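PDB 4QRL: hypothetical protein from Bacteroides uniformis ATCC 8492, which is of unknown function but has a lipocalin-like beta-barrel fold, consistent with binding a small hydrophobic ligand. Local coordinates for residues C44-F55 with S73-F83. Sequence-based numbering, arbitrary orientation. Where two conformers were deposited one is given.
Sequences CLLKDGGLTTFF and SVNDKNYDTYF
The ring of Y82 lies with one face under C44, whose CB stands 3.6 Å from the ring centroid and whose SG sits over the same face nearer CG; T81 CG2 covers the opposite face, off centre, and CD2 of L46 meets the edge. CD2 of Y82 lies 3.9 Å from CE1 of F54. The F54 ring receives the edge of F83 on one face, centroids 5.1 Å apart and planes at 67°, while S73 O lies in plane at its rim and CB of D76 touches CE2 of F54 at 3.6 Å. With CG anti to its carbonyl carbon (chi1 -59°), F54 lays its ring against the turn D76-Y79, Y82 and F83. The short helices 71-74 and 79-82, between strands 64-69 and 89-97, pack on the hairpin of strands 39-45 and 51-61 of the lipocalin-like barrel. Replacing Y82 by an alanine would probably cost C44 its aromatic partner and leave a gap beside L46 CD2 and F54 CE1. S73 OG accepts a nearly straight bond from F55 N (2.8 Å), tying the strand to the end of helix 71-74. In the Asx turn, D76 OD1 takes N78 N at 2.8 Å on its anti side; it also accepts from a water that donates to N78 OD1.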
ATOM      1  N   CYS A  44       9.429  -1.992   2.941  1.00 25.04           N
ATOM      2  CA  CYS A  44       9.201  -3.396   3.197  1.00 25.96           C
ATOM      3  C   CYS A  44      10.405  -3.980   3.922  1.00 28.92           C
ATOM      4  O   CYS A  44      11.533  -3.889   3.432  1.00 28.30           O
ATOM      5  CB  CYS A  44       8.914  -4.121   1.895  1.00 27.18           C
ATOM      6  SG  CYS A  44       7.500  -3.444   1.004  1.00 30.35           S
ATOM      7  N   LEU A  45      10.152  -4.561   5.099  1.00 27.19           N
ATOM      8  CA  LEU A  45      11.167  -5.151   5.963  1.00 28.93           C
ATOM      9  C   LEU A  45      11.355  -6.608   5.597  1.00 37.40           C
ATOM     10  O   LEU A  45      10.439  -7.421   5.740  1.00 35.77           O
ATOM     11  CB  LEU A  45      10.801  -4.985   7.453  1.00 29.22           C
ATOM     12  CG  LEU A  45      10.534  -3.548   7.927  1.00 35.03           C
ATOM     13  CD1 LEU A  45      10.025  -3.549   9.359  1.00 36.20           C
ATOM     14  CD2 LEU A  45      11.789  -2.677   7.818  1.00 38.81           C
ATOM     15  N   LEU A  46      12.544  -6.927   5.076  1.00 35.99           N
ATOM     16  CA  LEU A  46      12.853  -8.280   4.644  1.00 37.15           C
ATOM     17  C   LEU A  46      13.200  -9.167   5.845  1.00 40.57           C
ATOM     18  O   LEU A  46      13.708  -8.693   6.873  1.00 36.60           O
ATOM     19  CB  LEU A  46      14.011  -8.254   3.619  1.00 38.32           C
ATOM     20  CG  LEU A  46      13.838  -7.370   2.368  1.00 43.33           C
ATOM     21  CD1 LEU A  46      15.150  -7.216   1.609  1.00 44.35           C
ATOM     22  CD2 LEU A  46      12.769  -7.906   1.438  1.00 46.19           C
ATOM     23  N   LYS A  47      12.998 -10.488   5.685  1.00 41.80           N
ATOM     24  CA  LYS A  47      13.354 -11.464   6.728  1.00 42.92           C
ATOM     25  C   LYS A  47      14.832 -11.309   7.111  1.00 48.43           C
ATOM     26  O   LYS A  47      15.170 -11.398   8.296  1.00 48.75           O
ATOM     27  CB  LYS A  47      13.065 -12.910   6.253  1.00 45.95           C
ATOM     28  CG  LYS A  47      11.644 -13.109   5.724  1.00 66.32           C
ATOM     29  CD  LYS A  47      11.268 -14.574   5.495  1.00 78.73           C
ATOM     30  CE  LYS A  47       9.811 -14.675   5.101  1.00 90.98           C
ATOM     31  NZ  LYS A  47       9.340 -16.082   5.001  1.00 98.29           N
ATOM     32  N   ASP A  48      15.694 -10.972   6.110  1.00 46.82           N
ATOM     33  CA  ASP A  48      17.144 -10.838   6.281  1.00 48.66           C
ATOM     34  C   ASP A  48      17.586  -9.556   7.028  1.00 53.57           C
ATOM     35  O   ASP A  48      18.788  -9.280   7.081  1.00 54.61           O
ATOM     36  CB  ASP A  48      17.887 -10.957   4.918  1.00 50.75           C
ATOM     37  CG  ASP A  48      17.526  -9.969   3.804  1.00 53.83           C
ATOM     38  OD1 ASP A  48      17.135  -8.814   4.122  1.00 51.75           O
ATOM     39  OD2 ASP A  48      17.747 -10.309   2.611  1.00 52.01           O
ATOM     40  N   GLY A  49      16.642  -8.820   7.624  1.00 48.70           N
ATOM     41  CA  GLY A  49      16.947  -7.590   8.357  1.00 47.77           C
ATOM     42  C   GLY A  49      17.106  -6.368   7.465  1.00 48.41           C
ATOM     43  O   GLY A  49      17.267  -5.251   7.962  1.00 48.38           O
ATOM     44  N   GLY A  50      16.999  -6.580   6.155  1.00 42.59           N
ATOM     45  CA  GLY A  50      17.090  -5.541   5.141  1.00 40.91           C
ATOM     46  C   GLY A  50      15.838  -4.695   5.000  1.00 40.42           C
ATOM     47  O   GLY A  50      14.736  -5.078   5.416  1.00 38.59           O
ATOM     48  N   LEU A  51      16.013  -3.532   4.396  1.00 35.87           N
ATOM     49  CA  LEU A  51      14.943  -2.578   4.160  1.00 34.48           C
ATOM     50  C   LEU A  51      14.887  -2.260   2.667  1.00 36.85           C
ATOM     51  O   LEU A  51      15.825  -1.653   2.129  1.00 37.16           O
ATOM     52  CB  LEU A  51      15.186  -1.303   5.011  1.00 34.93           C
ATOM     53  CG  LEU A  51      14.053  -0.300   5.121  1.00 39.27           C
ATOM     54  CD1 LEU A  51      14.097   0.435   6.444  1.00 39.52           C
ATOM     55  CD2 LEU A  51      14.097   0.733   3.994  1.00 41.86           C
ATOM     56  N   THR A  52      13.781  -2.658   2.005  1.00 28.53           N
ATOM     57  CA  THR A  52      13.561  -2.401   0.584  0.50 27.78           C
ATOM     58  C   THR A  52      12.495  -1.313   0.469  1.00 29.60           C
ATOM     59  O   THR A  52      11.470  -1.386   1.157  1.00 29.04           O
ATOM     60  CB  THR A  52      13.192  -3.709  -0.140  0.50 34.26           C
ATOM     61  OG1 THR A  52      14.395  -4.422  -0.407  0.50 31.68           O
ATOM     62  CG2 THR A  52      12.470  -3.479  -1.456  0.50 36.18           C
ATOM     63  N   THR A  53      12.741  -0.288  -0.349  1.00 24.12           N
ATOM     64  CA  THR A  53      11.760   0.783  -0.516  1.00 23.61           C
ATOM     65  C   THR A  53      11.338   0.856  -1.974  1.00 27.69           C
ATOM     66  O   THR A  53      12.182   0.813  -2.887  1.00 26.17           O
ATOM     67  CB  THR A  53      12.285   2.146  -0.020  1.00 31.76           C
ATOM     68  OG1 THR A  53      12.896   1.997   1.263  1.00 32.77           O
ATOM     69  CG2 THR A  53      11.182   3.232   0.046  1.00 29.44           C
ATOM     70  N   PHE A  54      10.031   0.948  -2.180  1.00 22.85           N
ATOM     71  CA  PHE A  54       9.422   1.141  -3.484  1.00 21.86           C
ATOM     72  C   PHE A  54       8.953   2.588  -3.556  1.00 26.76           C
ATOM     73  O   PHE A  54       8.482   3.137  -2.562  1.00 26.25           O
ATOM     74  CB  PHE A  54       8.264   0.176  -3.712  1.00 23.24           C
ATOM     75  CG  PHE A  54       8.672  -1.273  -3.626  1.00 23.39           C
ATOM     76  CD1 PHE A  54       8.660  -1.944  -2.407  1.00 26.20           C
ATOM     77  CD2 PHE A  54       9.083  -1.966  -4.764  1.00 25.30           C
ATOM     78  CE1 PHE A  54       9.047  -3.295  -2.328  1.00 26.24           C
ATOM     79  CE2 PHE A  54       9.480  -3.312  -4.683  1.00 26.99           C
ATOM     80  CZ  PHE A  54       9.430  -3.970  -3.472  1.00 26.27           C
ATOM     81  N   PHE A  55       9.042   3.195  -4.728  1.00 23.28           N
ATOM     82  CA  PHE A  55       8.657   4.595  -4.883  1.00 23.63           C
ATOM     83  C   PHE A  55       7.661   4.759  -5.995  1.00 26.68           C
ATOM     84  O   PHE A  55       7.687   4.027  -6.987  1.00 26.70           O
ATOM     85  CB  PHE A  55       9.886   5.481  -5.176  1.00 26.75           C
ATOM     86  CG  PHE A  55      10.882   5.537  -4.048  1.00 28.76           C
ATOM     87  CD1 PHE A  55      11.897   4.590  -3.946  1.00 31.37           C
ATOM     88  CD2 PHE A  55      10.798   6.533  -3.074  1.00 31.56           C
ATOM     89  CE1 PHE A  55      12.820   4.646  -2.902  1.00 31.27           C
ATOM     90  CE2 PHE A  55      11.712   6.581  -2.024  1.00 33.93           C
ATOM     91  CZ  PHE A  55      12.723   5.638  -1.952  1.00 32.16           C
ATOM     92  N   SER A  73      10.984   0.537  -9.393  1.00 27.98           N
ATOM     93  CA  SER A  73      10.305  -0.234  -8.342  1.00 27.12           C
ATOM     94  C   SER A  73       9.627  -1.456  -8.960  1.00 32.86           C
ATOM     95  O   SER A  73       9.675  -2.528  -8.376  1.00 31.48           O
ATOM     96  CB  SER A  73       9.285   0.627  -7.597  1.00 29.21           C
ATOM     97  OG  SER A  73       9.941   1.627  -6.831  1.00 31.62           O
ATOM     98  N   VAL A  74       9.045  -1.304 -10.164  1.00 31.21           N
ATOM     99  CA  VAL A  74       8.386  -2.401 -10.898  1.00 31.52           C
ATOM    100  C   VAL A  74       9.438  -3.474 -11.222  1.00 35.99           C
ATOM    101  O   VAL A  74       9.149  -4.669 -11.100  1.00 35.04           O
ATOM    102  CB  VAL A  74       7.643  -1.880 -12.171  1.00 36.16           C
ATOM    103  CG1 VAL A  74       7.068  -3.026 -13.020  1.00 36.41           C
ATOM    104  CG2 VAL A  74       6.543  -0.897 -11.793  1.00 35.23           C
ATOM    105  N   ASN A  75      10.678  -3.046 -11.577  1.00 34.24           N
ATOM    106  CA  ASN A  75      11.769  -3.956 -11.932  1.00 34.27           C
ATOM    107  C   ASN A  75      12.519  -4.509 -10.706  1.00 37.99           C
ATOM    108  O   ASN A  75      13.383  -5.355 -10.872  1.00 38.30           O
ATOM    109  CB  ASN A  75      12.740  -3.286 -12.897  1.00 37.69           C
ATOM    110  CG  ASN A  75      12.134  -2.954 -14.241  1.00 61.01           C
ATOM    111  OD1 ASN A  75      11.110  -3.511 -14.656  1.00 56.14           O
ATOM    112  ND2 ASN A  75      12.754  -2.032 -14.958  1.00 54.64           N
ATOM    113  N   ASP A  76      12.169  -4.070  -9.487  1.00 34.90           N
ATOM    114  CA  ASP A  76      12.806  -4.547  -8.249  1.00 33.05           C
ATOM    115  C   ASP A  76      12.623  -6.066  -8.098  1.00 34.91           C
ATOM    116  O   ASP A  76      11.548  -6.588  -8.417  1.00 32.12           O
ATOM    117  CB  ASP A  76      12.222  -3.813  -7.033  1.00 33.75           C
ATOM    118  CG  ASP A  76      13.010  -4.042  -5.766  1.00 40.53           C
ATOM    119  OD1 ASP A  76      12.856  -5.125  -5.162  1.00 38.78           O
ATOM    120  OD2 ASP A  76      13.808  -3.154  -5.399  1.00 46.22           O
ATOM    121  N   LYS A  77      13.678  -6.775  -7.647  1.00 33.12           N
ATOM    122  CA  LYS A  77      13.647  -8.244  -7.480  1.00 33.27           C
ATOM    123  C   LYS A  77      12.521  -8.684  -6.490  1.00 33.23           C
ATOM    124  O   LYS A  77      12.020  -9.794  -6.598  1.00 32.27           O
ATOM    125  CB  LYS A  77      15.019  -8.779  -7.018  1.00 38.47           C
ATOM    126  CG  LYS A  77      15.336  -8.513  -5.538  1.00 46.99           C
ATOM    127  CD  LYS A  77      16.742  -8.972  -5.132  1.00 63.69           C
ATOM    128  CE  LYS A  77      17.122  -8.519  -3.736  1.00 72.53           C
ATOM    129  NZ  LYS A  77      17.294  -7.038  -3.641  1.00 78.87           N
ATOM    130  N   ASN A  78      12.117  -7.803  -5.551  1.00 30.03           N
ATOM    131  CA  ASN A  78      11.043  -8.133  -4.609  1.00 28.80           C
ATOM    132  C   ASN A  78       9.694  -7.553  -5.013  1.00 31.51           C
ATOM    133  O   ASN A  78       8.746  -7.665  -4.234  1.00 30.21           O
ATOM    134  CB  ASN A  78      11.393  -7.697  -3.190  1.00 31.58           C
ATOM    135  CG  ASN A  78      12.263  -8.710  -2.521  1.00 49.76           C
ATOM    136  OD1 ASN A  78      13.443  -8.483  -2.283  1.00 44.55           O
ATOM    137  ND2 ASN A  78      11.716  -9.883  -2.297  1.00 43.22           N
ATOM    138  N   TYR A  79       9.569  -6.998  -6.239  1.00 29.50           N
ATOM    139  CA  TYR A  79       8.309  -6.391  -6.689  1.00 29.94           C
ATOM    140  C   TYR A  79       7.054  -7.314  -6.528  1.00 35.05           C
ATOM    141  O   TYR A  79       6.044  -6.875  -5.962  1.00 33.93           O
ATOM    142  CB  TYR A  79       8.423  -5.912  -8.130  1.00 31.62           C
ATOM    143  CG  TYR A  79       7.183  -5.207  -8.613  1.00 33.59           C
ATOM    144  CD1 TYR A  79       6.791  -3.987  -8.064  1.00 32.81           C
ATOM    145  CD2 TYR A  79       6.363  -5.782  -9.583  1.00 36.34           C
ATOM    146  CE1 TYR A  79       5.621  -3.360  -8.466  1.00 30.67           C
ATOM    147  CE2 TYR A  79       5.210  -5.135 -10.026  1.00 37.07           C
ATOM    148  CZ  TYR A  79       4.847  -3.920  -9.463  1.00 39.38           C
ATOM    149  OH  TYR A  79       3.721  -3.261  -9.890  1.00 37.82           O
ATOM    150  N   ASP A  80       7.134  -8.582  -6.953  1.00 31.64           N
ATOM    151  CA  ASP A  80       5.980  -9.497  -6.843  1.00 30.56           C
ATOM    152  C   ASP A  80       5.697 -10.012  -5.433  1.00 34.20           C
ATOM    153  O   ASP A  80       4.612 -10.553  -5.181  1.00 33.39           O
ATOM    154  CB  ASP A  80       6.145 -10.687  -7.772  1.00 32.55           C
ATOM    155  CG  ASP A  80       6.123 -10.352  -9.245  1.00 37.10           C
ATOM    156  OD1 ASP A  80       5.677  -9.236  -9.597  1.00 36.68           O
ATOM    157  OD2 ASP A  80       6.524 -11.210 -10.049  1.00 40.30           O
ATOM    158  N   THR A  81       6.649  -9.833  -4.516  1.00 29.62           N
ATOM    159  CA  THR A  81       6.468 -10.229  -3.133  1.00 29.76           C
ATOM    160  C   THR A  81       5.504  -9.263  -2.455  1.00 33.99           C
ATOM    161  O   THR A  81       4.673  -9.676  -1.636  1.00 34.24           O
ATOM    162  CB  THR A  81       7.834 -10.253  -2.415  1.00 36.07           C
ATOM    163  OG1 THR A  81       8.703 -11.110  -3.135  1.00 39.55           O
ATOM    164  CG2 THR A  81       7.746 -10.709  -0.976  1.00 31.65           C
ATOM    165  N   TYR A  82       5.624  -7.972  -2.790  1.00 30.09           N
ATOM    166  CA  TYR A  82       4.873  -6.947  -2.070  1.00 28.81           C
ATOM    167  C   TYR A  82       3.828  -6.231  -2.882  1.00 34.50           C
ATOM    168  O   TYR A  82       2.916  -5.651  -2.283  1.00 34.57           O
ATOM    169  CB  TYR A  82       5.851  -5.937  -1.479  1.00 29.00           C
ATOM    170  CG  TYR A  82       6.797  -6.564  -0.473  1.00 29.27           C
ATOM    171  CD1 TYR A  82       6.345  -6.961   0.785  1.00 30.97           C
ATOM    172  CD2 TYR A  82       8.133  -6.782  -0.785  1.00 30.47           C
ATOM    173  CE1 TYR A  82       7.205  -7.545   1.710  1.00 30.86           C
ATOM    174  CE2 TYR A  82       9.001  -7.377   0.127  1.00 31.50           C
ATOM    175  CZ  TYR A  82       8.533  -7.743   1.378  1.00 34.94           C
ATOM    176  OH  TYR A  82       9.373  -8.325   2.276  1.00 32.37           O
ATOM    177  N   PHE A  83       3.951  -6.236  -4.220  1.00 30.62           N
ATOM    178  CA  PHE A  83       3.019  -5.538  -5.091  1.00 30.09           C
ATOM    179  C   PHE A  83       2.578  -6.439  -6.235  1.00 35.79           C
ATOM    180  O   PHE A  83       1.487  -7.024  -6.149  1.00 35.32           O
ATOM    181  CB  PHE A  83       3.645  -4.208  -5.578  1.00 30.07           C
ATOM    182  CG  PHE A  83       3.846  -3.228  -4.443  1.00 30.17           C
ATOM    183  CD1 PHE A  83       2.800  -2.416  -4.010  1.00 32.76           C
ATOM    184  CD2 PHE A  83       5.066  -3.153  -3.770  1.00 30.31           C
ATOM    185  CE1 PHE A  83       2.974  -1.529  -2.939  1.00 32.64           C
ATOM    186  CE2 PHE A  83       5.225  -2.301  -2.679  1.00 32.91           C
ATOM    187  CZ  PHE A  83       4.178  -1.499  -2.268  1.00 30.97           C
TER
HETATM  188  O   HOH W   1      14.227  -5.943  -2.966  1.00 37.50           O
HETATM  189  O   HOH W   2      12.703   0.474  -5.441  1.00 40.21           O